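Local coordinates for protein inorganic pyrophosphatase (PDB 2PRD) that catalyses the hydrolysis of inorganic pyrophosphate to two phosphate ions, with magnesium as cofactor, working as a homohexamer, at residues A[11-24]-A[75-89]. Numbering follows the deposited sequence.
Sequences KAPEVVHMVIEVPR and STYPLLPGVVVEVRV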
ATOM      1  N   LYS A  11     -23.796  21.482 -13.360  1.00 20.31           N
ATOM      2  CA  LYS A  11     -24.856  20.712 -12.707  1.00 21.73           C
ATOM      3  C   LYS A  11     -25.046  21.144 -11.263  1.00 14.64           C
ATOM      4  O   LYS A  11     -25.717  20.474 -10.478  1.00 21.89           O
ATOM      5  CB  LYS A  11     -24.511  19.212 -12.783  1.00 24.96           C
ATOM      6  CG  LYS A  11     -24.298  18.699 -14.206  1.00 28.44           C
ATOM      7  CD  LYS A  11     -23.791  17.264 -14.181  1.00 40.49           C
ATOM      8  CE  LYS A  11     -22.709  17.081 -15.248  1.00 60.38           C
ATOM      9  NZ  LYS A  11     -22.571  15.653 -15.687  1.00 64.40           N
ATOM     10  N   ALA A  12     -24.398  22.270 -10.996  1.00 17.92           N
ATOM     11  CA  ALA A  12     -24.439  22.860  -9.657  1.00 15.80           C
ATOM     12  C   ALA A  12     -25.839  23.439  -9.486  1.00 15.19           C
ATOM     13  O   ALA A  12     -26.424  23.920 -10.462  1.00 19.55           O
ATOM     14  CB  ALA A  12     -23.402  23.964  -9.504  1.00 13.71           C
ATOM     15  N   PRO A  13     -26.362  23.400  -8.297  1.00 17.31           N
ATOM     16  CA  PRO A  13     -25.749  22.871  -7.086  1.00 21.36           C
ATOM     17  C   PRO A  13     -25.871  21.395  -6.816  1.00 14.85           C
ATOM     18  O   PRO A  13     -25.250  20.952  -5.841  1.00 18.79           O
ATOM     19  CB  PRO A  13     -26.520  23.701  -6.008  1.00 15.92           C
ATOM     20  CG  PRO A  13     -27.921  23.691  -6.558  1.00 13.47           C
ATOM     21  CD  PRO A  13     -27.707  23.974  -8.064  1.00 14.83           C
ATOM     22  N   GLU A  14     -26.617  20.646  -7.597  1.00 17.94           N
ATOM     23  CA  GLU A  14     -26.805  19.208  -7.352  1.00 18.64           C
ATOM     24  C   GLU A  14     -25.514  18.405  -7.464  1.00 20.33           C
ATOM     25  O   GLU A  14     -25.326  17.461  -6.668  1.00 12.40           O
ATOM     26  CB  GLU A  14     -27.862  18.627  -8.273  1.00 28.09           C
ATOM     27  CG  GLU A  14     -29.296  19.037  -8.073  1.00 27.97           C
ATOM     28  CD  GLU A  14     -29.689  20.461  -8.363  1.00 35.62           C
ATOM     29  OE1 GLU A  14     -29.032  21.178  -9.160  1.00 24.35           O
ATOM     30  OE2 GLU A  14     -30.723  20.901  -7.757  1.00 42.85           O
ATOM     31  N   VAL A  15     -24.710  18.736  -8.458  1.00 15.16           N
ATOM     32  CA  VAL A  15     -23.419  18.101  -8.732  1.00  9.28           C
ATOM     33  C   VAL A  15     -22.421  19.235  -8.893  1.00  9.56           C
ATOM     34  O   VAL A  15     -22.650  20.177  -9.650  1.00  9.61           O
ATOM     35  CB  VAL A  15     -23.447  17.137  -9.915  1.00  8.31           C
ATOM     36  CG1 VAL A  15     -22.077  16.448 -10.100  1.00  8.35           C
ATOM     37  CG2 VAL A  15     -24.424  15.960  -9.700  1.00  9.00           C
ATOM     38  N   VAL A  16     -21.378  19.237  -8.049  1.00 12.36           N
ATOM     39  CA  VAL A  16     -20.386  20.307  -8.055  1.00  4.04           C
ATOM     40  C   VAL A  16     -18.965  19.819  -8.271  1.00  8.74           C
ATOM     41  O   VAL A  16     -18.675  18.637  -8.094  1.00 15.68           O
ATOM     42  CB  VAL A  16     -20.461  21.092  -6.736  1.00  6.29           C
ATOM     43  CG1 VAL A  16     -21.817  21.779  -6.463  1.00  7.88           C
ATOM     44  CG2 VAL A  16     -20.145  20.214  -5.553  1.00  6.89           C
ATOM     45  N   HIS A  17     -18.083  20.718  -8.641  1.00  5.76           N
ATOM     46  CA  HIS A  17     -16.663  20.448  -8.778  1.00  5.64           C
ATOM     47  C   HIS A  17     -16.082  20.548  -7.354  1.00 13.68           C
ATOM     48  O   HIS A  17     -16.598  21.369  -6.590  1.00 16.36           O
ATOM     49  CB  HIS A  17     -15.922  21.452  -9.623  1.00  6.59           C
ATOM     50  CG  HIS A  17     -15.997  21.209 -11.101  1.00  4.99           C
ATOM     51  ND1 HIS A  17     -15.965  22.248 -12.003  1.00 11.44           N
ATOM     52  CD2 HIS A  17     -16.167  20.086 -11.801  1.00 14.11           C
ATOM     53  CE1 HIS A  17     -16.024  21.742 -13.234  1.00 12.37           C
ATOM     54  NE2 HIS A  17     -16.138  20.429 -13.136  1.00 16.41           N
ATOM     55  N   MET A  18     -15.110  19.724  -7.025  1.00 15.87           N
ATOM     56  CA  MET A  18     -14.420  19.761  -5.743  1.00  6.23           C
ATOM     57  C   MET A  18     -12.915  19.551  -6.004  1.00  7.16           C
ATOM     58  O   MET A  18     -12.586  18.717  -6.854  1.00 10.71           O
ATOM     59  CB  MET A  18     -14.916  18.747  -4.702  1.00 10.41           C
ATOM     60  CG  MET A  18     -15.999  19.296  -3.791  1.00 14.05           C
ATOM     61  SD  MET A  18     -16.369  18.281  -2.368  1.00 22.62           S
ATOM     62  CE  MET A  18     -14.684  17.951  -1.821  1.00 21.61           C
ATOM     63  N   VAL A  19     -12.091  20.336  -5.349  1.00  5.09           N
ATOM     64  CA  VAL A  19     -10.621  20.171  -5.429  1.00  7.58           C
ATOM     65  C   VAL A  19     -10.274  19.359  -4.166  1.00  8.37           C
ATOM     66  O   VAL A  19     -10.574  19.765  -3.043  1.00 11.35           O
ATOM     67  CB  VAL A  19      -9.893  21.505  -5.433  1.00  1.16           C
ATOM     68  CG1 VAL A  19      -8.386  21.275  -5.613  1.00  4.78           C
ATOM     69  CG2 VAL A  19     -10.366  22.279  -6.666  1.00  6.13           C
ATOM     70  N   ILE A  20      -9.691  18.184  -4.395  1.00  9.20           N
ATOM     71  CA  ILE A  20      -9.333  17.287  -3.306  1.00  3.02           C
ATOM     72  C   ILE A  20      -8.016  17.798  -2.727  1.00  7.23           C
ATOM     73  O   ILE A  20      -7.126  18.164  -3.474  1.00 12.07           O
ATOM     74  CB  ILE A  20      -9.108  15.827  -3.736  1.00  8.41           C
ATOM     75  CG1 ILE A  20     -10.408  15.194  -4.234  1.00  9.42           C
ATOM     76  CG2 ILE A  20      -8.569  15.040  -2.547  1.00  6.63           C
ATOM     77  CD1 ILE A  20     -11.637  15.712  -3.485  1.00  7.31           C
ATOM     78  N   GLU A  21      -8.010  17.883  -1.391  1.00 10.70           N
ATOM     79  CA  GLU A  21      -6.823  18.315  -0.669  1.00  6.96           C
ATOM     80  C   GLU A  21      -6.231  17.119   0.078  1.00 10.15           C
ATOM     81  O   GLU A  21      -5.014  16.911  -0.023  1.00  7.25           O
ATOM     82  CB  GLU A  21      -7.072  19.441   0.302  1.00  4.55           C
ATOM     83  CG  GLU A  21      -7.236  20.746  -0.542  1.00  5.90           C
ATOM     84  CD  GLU A  21      -7.765  21.826   0.382  1.00 11.24           C
ATOM     85  OE1 GLU A  21      -8.593  21.488   1.251  1.00 17.54           O
ATOM     86  OE2 GLU A  21      -7.284  22.956   0.207  1.00 16.46           O
ATOM     87  N   VAL A  22      -7.131  16.413   0.774  1.00  5.87           N
ATOM     88  CA  VAL A  22      -6.625  15.236   1.542  1.00  3.39           C
ATOM     89  C   VAL A  22      -7.269  13.961   1.146  1.00  1.16           C
ATOM     90  O   VAL A  22      -8.494  13.855   1.274  1.00  7.43           O
ATOM     91  CB  VAL A  22      -6.971  15.502   3.050  1.00  3.56           C
ATOM     92  CG1 VAL A  22      -6.273  14.498   3.995  1.00  5.21           C
ATOM     93  CG2 VAL A  22      -6.613  16.884   3.553  1.00  4.81           C
ATOM     94  N   PRO A  23      -6.500  12.976   0.630  1.00  7.07           N
ATOM     95  CA  PRO A  23      -7.072  11.673   0.327  1.00  7.97           C
ATOM     96  C   PRO A  23      -7.615  10.954   1.578  1.00  8.56           C
ATOM     97  O   PRO A  23      -7.195  11.068   2.755  1.00  7.53           O
ATOM     98  CB  PRO A  23      -5.859  10.891  -0.192  1.00  7.95           C
ATOM     99  CG  PRO A  23      -4.906  11.923  -0.670  1.00  4.91           C
ATOM    100  CD  PRO A  23      -5.052  13.049   0.361  1.00  1.16           C
ATOM    101  N   ARG A  24      -8.655  10.130   1.321  1.00  4.10           N
ATOM    102  CA  ARG A  24      -9.218   9.324   2.396  1.00  1.16           C
ATOM    103  C   ARG A  24      -8.123   8.387   2.890  1.00 10.13           C
ATOM    104  O   ARG A  24      -7.369   7.851   2.059  1.00 11.80           O
ATOM    105  CB  ARG A  24     -10.391   8.491   1.844  1.00  5.75           C
ATOM    106  CG  ARG A  24     -10.703   7.358   2.842  1.00  7.98           C
ATOM    107  CD  ARG A  24     -12.129   6.899   2.729  1.00 23.30           C
ATOM    108  NE  ARG A  24     -12.385   6.300   1.452  1.00 36.23           N
ATOM    109  CZ  ARG A  24     -11.882   5.134   1.043  1.00 37.27           C
ATOM    110  NH1 ARG A  24     -11.097   4.404   1.806  1.00 42.41           N
ATOM    111  NH2 ARG A  24     -12.218   4.727  -0.164  1.00 26.72           N
ATOM    112  N   SER A  75     -15.703   7.825  -1.232  1.00  5.82           N
ATOM    113  CA  SER A  75     -15.187   7.313  -2.501  1.00  8.56           C
ATOM    114  C   SER A  75     -14.900   5.815  -2.355  1.00 11.99           C
ATOM    115  O   SER A  75     -14.782   5.442  -1.197  1.00 12.69           O
ATOM    116  CB  SER A  75     -13.827   7.963  -2.833  1.00  6.66           C
ATOM    117  OG  SER A  75     -13.072   8.020  -1.616  1.00 11.91           O
ATOM    118  N   THR A  76     -14.822   5.135  -3.479  1.00  8.81           N
ATOM    119  CA  THR A  76     -14.444   3.720  -3.493  1.00 10.46           C
ATOM    120  C   THR A  76     -12.935   3.610  -3.288  1.00  7.09           C
ATOM    121  O   THR A  76     -12.503   2.759  -2.489  1.00 14.99           O
ATOM    122  CB  THR A  76     -14.786   2.987  -4.813  1.00  7.08           C
ATOM    123  OG1 THR A  76     -16.233   3.036  -4.887  1.00 12.87           O
ATOM    124  CG2 THR A  76     -14.439   1.510  -4.732  1.00  4.73           C
ATOM    125  N   TYR A  77     -12.187   4.454  -3.930  1.00  8.21           N
ATOM    126  CA  TYR A  77     -10.710   4.487  -3.835  1.00  8.79           C
ATOM    127  C   TYR A  77     -10.290   5.924  -3.517  1.00 12.09           C
ATOM    128  O   TYR A  77     -10.871   6.854  -4.110  1.00 14.16           O
ATOM    129  CB  TYR A  77     -10.079   4.067  -5.169  1.00  4.93           C
ATOM    130  CG  TYR A  77     -10.580   2.821  -5.835  1.00 10.91           C
ATOM    131  CD1 TYR A  77     -10.466   1.584  -5.186  1.00 10.88           C
ATOM    132  CD2 TYR A  77     -11.090   2.825  -7.136  1.00  8.40           C
ATOM    133  CE1 TYR A  77     -10.891   0.404  -5.776  1.00  6.08           C
ATOM    134  CE2 TYR A  77     -11.538   1.652  -7.698  1.00  9.50           C
ATOM    135  CZ  TYR A  77     -11.414   0.460  -7.039  1.00  9.14           C
ATOM    136  OH  TYR A  77     -11.829  -0.716  -7.639  1.00  9.26           O
ATOM    137  N   PRO A  78      -9.346   6.070  -2.591  1.00 11.07           N
ATOM    138  CA  PRO A  78      -8.897   7.423  -2.182  1.00  5.82           C
ATOM    139  C   PRO A  78      -8.401   8.172  -3.399  1.00  8.46           C
ATOM    140  O   PRO A  78      -7.828   7.560  -4.328  1.00 11.36           O
ATOM    141  CB  PRO A  78      -7.793   7.148  -1.166  1.00  4.67           C
ATOM    142  CG  PRO A  78      -8.090   5.742  -0.669  1.00  7.23           C
ATOM    143  CD  PRO A  78      -8.627   4.988  -1.906  1.00  4.85           C
ATOM    144  N   LEU A  79      -8.618   9.472  -3.397  1.00  4.36           N
ATOM    145  CA  LEU A  79      -8.190  10.334  -4.518  1.00  5.51           C
ATOM    146  C   LEU A  79      -6.853  10.921  -4.225  1.00 10.37           C
ATOM    147  O   LEU A  79      -6.172  10.428  -3.281  1.00 17.86           O
ATOM    148  CB  LEU A  79      -9.347  11.334  -4.745  1.00  2.09           C
ATOM    149  CG  LEU A  79     -10.707  10.635  -4.979  1.00  4.28           C
ATOM    150  CD1 LEU A  79     -11.874  11.561  -4.717  1.00 10.78           C
ATOM    151  CD2 LEU A  79     -10.763  10.155  -6.447  1.00  5.32           C
ATOM    152  N   LEU A  80      -6.396  11.875  -5.008  1.00  6.12           N
ATOM    153  CA  LEU A  80      -5.051  12.476  -4.754  1.00  8.65           C
ATOM    154  C   LEU A  80      -5.190  13.969  -4.611  1.00  6.80           C
ATOM    155  O   LEU A  80      -6.167  14.523  -5.150  1.00  9.65           O
ATOM    156  CB  LEU A  80      -4.233  12.208  -6.031  1.00  7.56           C
ATOM    157  CG  LEU A  80      -3.535  10.863  -6.176  1.00 10.39           C
ATOM    158  CD1 LEU A  80      -3.021  10.644  -7.580  1.00  7.07           C
ATOM    159  CD2 LEU A  80      -2.367  10.795  -5.200  1.00 13.40           C
ATOM    160  N   PRO A  81      -4.273  14.611  -3.891  1.00 10.82           N
ATOM    161  CA  PRO A  81      -4.340  16.054  -3.727  1.00  7.24           C
ATOM    162  C   PRO A  81      -4.269  16.762  -5.053  1.00  5.64           C
ATOM    163  O   PRO A  81      -3.399  16.403  -5.902  1.00  6.45           O
ATOM    164  CB  PRO A  81      -3.145  16.415  -2.835  1.00  6.56           C
ATOM    165  CG  PRO A  81      -2.759  15.113  -2.201  1.00  9.98           C
ATOM    166  CD  PRO A  81      -3.124  14.004  -3.206  1.00  3.28           C
ATOM    167  N   GLY A  82      -5.094  17.761  -5.227  1.00  6.39           N
ATOM    168  CA  GLY A  82      -5.073  18.567  -6.448  1.00  5.62           C
ATOM    169  C   GLY A  82      -5.861  18.100  -7.620  1.00  7.02           C
ATOM    170  O   GLY A  82      -5.801  18.802  -8.666  1.00 12.39           O
ATOM    171  N   VAL A  83      -6.569  16.990  -7.531  1.00  7.49           N
ATOM    172  CA  VAL A  83      -7.401  16.542  -8.650  1.00  9.74           C
ATOM    173  C   VAL A  83      -8.802  17.109  -8.439  1.00 10.73           C
ATOM    174  O   VAL A  83      -9.180  17.416  -7.301  1.00 12.64           O
ATOM    175  CB  VAL A  83      -7.444  15.014  -8.817  1.00 16.66           C
ATOM    176  CG1 VAL A  83      -6.056  14.388  -8.707  1.00 12.94           C
ATOM    177  CG2 VAL A  83      -8.353  14.379  -7.818  1.00 13.82           C
ATOM    178  N   VAL A  84      -9.504  17.296  -9.565  1.00  6.99           N
ATOM    179  CA  VAL A  84     -10.862  17.826  -9.549  1.00  5.76           C
ATOM    180  C   VAL A  84     -11.872  16.731  -9.733  1.00  6.63           C
ATOM    181  O   VAL A  84     -11.684  15.921 -10.660  1.00 13.09           O
ATOM    182  CB  VAL A  84     -11.030  18.870 -10.687  1.00 11.33           C
ATOM    183  CG1 VAL A  84     -12.469  19.360 -10.655  1.00  8.40           C
ATOM    184  CG2 VAL A  84     -10.106  20.065 -10.477  1.00  9.67           C
ATOM    185  N   VAL A  85     -12.908  16.655  -8.895  1.00  9.20           N
ATOM    186  CA  VAL A  85     -13.865  15.529  -9.144  1.00  4.19           C
ATOM    187  C   VAL A  85     -15.246  16.088  -9.029  1.00  2.16           C
ATOM    188  O   VAL A  85     -15.451  17.067  -8.287  1.00  8.96           O
ATOM    189  CB  VAL A  85     -13.552  14.390  -8.162  1.00  8.53           C
ATOM    190  CG1 VAL A  85     -13.095  14.935  -6.808  1.00 14.74           C
ATOM    191  CG2 VAL A  85     -14.733  13.482  -7.864  1.00 11.69           C
ATOM    192  N   GLU A  86     -16.187  15.590  -9.777  1.00  4.93           N
ATOM    193  CA  GLU A  86     -17.598  15.978  -9.702  1.00  5.98           C
ATOM    194  C   GLU A  86     -18.152  15.122  -8.552  1.00  5.26           C
ATOM    195  O   GLU A  86     -18.027  13.890  -8.501  1.00 11.87           O
ATOM    196  CB  GLU A  86     -18.325  15.531 -10.964  1.00  8.79           C
ATOM    197  CG  GLU A  86     -17.916  16.412 -12.125  1.00 16.36           C
ATOM    198  CD  GLU A  86     -18.207  15.652 -13.421  1.00 36.02           C
ATOM    199  OE1 GLU A  86     -17.350  14.844 -13.859  1.00 34.43           O
ATOM    200  OE2 GLU A  86     -19.329  15.889 -13.926  1.00 47.32           O
ATOM    201  N   VAL A  87     -18.764  15.892  -7.693  1.00  9.82           N
ATOM    202  CA  VAL A  87     -19.310  15.354  -6.449  1.00  3.38           C
ATOM    203  C   VAL A  87     -20.791  15.625  -6.381  1.00 10.04           C
ATOM    204  O   VAL A  87     -21.216  16.748  -6.596  1.00 13.02           O
ATOM    205  CB  VAL A  87     -18.559  16.087  -5.310  1.00  9.61           C
ATOM    206  CG1 VAL A  87     -19.245  15.826  -3.974  1.00 14.30           C
ATOM    207  CG2 VAL A  87     -17.140  15.513  -5.200  1.00  9.57           C
ATOM    208  N   ARG A  88     -21.534  14.583  -6.034  1.00 10.16           N
ATOM    209  CA  ARG A  88     -22.963  14.694  -5.785  1.00  5.65           C
ATOM    210  C   ARG A  88     -23.215  15.001  -4.316  1.00  2.98           C
ATOM    211  O   ARG A  88     -22.935  14.228  -3.390  1.00 14.06           O
ATOM    212  CB  ARG A  88     -23.677  13.437  -6.269  1.00 15.58           C
ATOM    213  CG  ARG A  88     -25.142  13.372  -5.892  1.00 14.17           C
ATOM    214  CD  ARG A  88     -25.930  12.370  -6.737  1.00 14.28           C
ATOM    215  NE  ARG A  88     -25.895  11.124  -5.961  1.00 11.88           N
ATOM    216  CZ  ARG A  88     -25.066  10.223  -6.522  1.00 17.50           C
ATOM    217  NH1 ARG A  88     -24.500  10.622  -7.641  1.00 16.15           N
ATOM    218  NH2 ARG A  88     -24.922   9.072  -5.957  1.00 15.89           N
ATOM    219  N   VAL A  89     -23.858  16.172  -4.075  1.00 12.09           N
ATOM    220  CA  VAL A  89     -24.224  16.656  -2.733  1.00  9.35           C
ATOM    221  C   VAL A  89     -25.391  15.928  -2.098  1.00  9.10           C
ATOM    222  O   VAL A  89     -26.528  16.023  -2.592  1.00 20.19           O
ATOM    223  CB  VAL A  89     -24.567  18.167  -2.742  1.00  7.13           C
ATOM    224  CG1 VAL A  89     -24.738  18.694  -1.327  1.00  8.04           C
ATOM    225  CG2 VAL A  89     -23.440  18.913  -3.447  1.00  5.28           C
TER
HETATM  226  O   HOH W   1     -27.380  16.544  -5.299  1.00 23.89           O
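Ile20 O takes a hydrogen bond from Gly82 N at 2.7 Å and also a CA-H...O contact from Pro81 CA. Ile20 N in turn donates to Val83 O at 3.0 Å, almost straight at 177°. These two bonds hold the type II turn Leu80–Val83 against the strand. The Ile20 side chain packs beside the turn: CD1 meets Val85 CG1 at 3.7 Å, and the Leu79 side chain crosses it at about a right angle, CD1 against CG1. With chi1 at 35°, Val85 has CG1 between its backbone N and carbonyl carbon, where it reaches Ile20. Beyond the turn, strands 15-22 and 84-89 run antiparallel in the beta-barrel core of the family I pyrophosphatase fold. Val16 and Val87 exchange two backbone bonds, as do Met18 and Val85. Met18 SD lies 4.0 Å from Val87 CG2. On the His17 side of the sheet, a long salt bridge joins Lys11 NZ to Glu86 OE2. Glu21 and Val22 form a classic beta bulge opposite Tyr55, a predicted substrate-binding residue. Past it, Arg24 NH2 donates to Ser75 O at 2.9 Å, from above the carbonyl plane, and weakly to Thr76 O. Pro78 CG lies over one guanidinium face, toward its rim. An alanine in place of Arg24 would probably leave both carbonyls without this donor and Pro78 without its flat partner. Asp54 OD2 accepts from the backbone N of both Arg24 and Leu79.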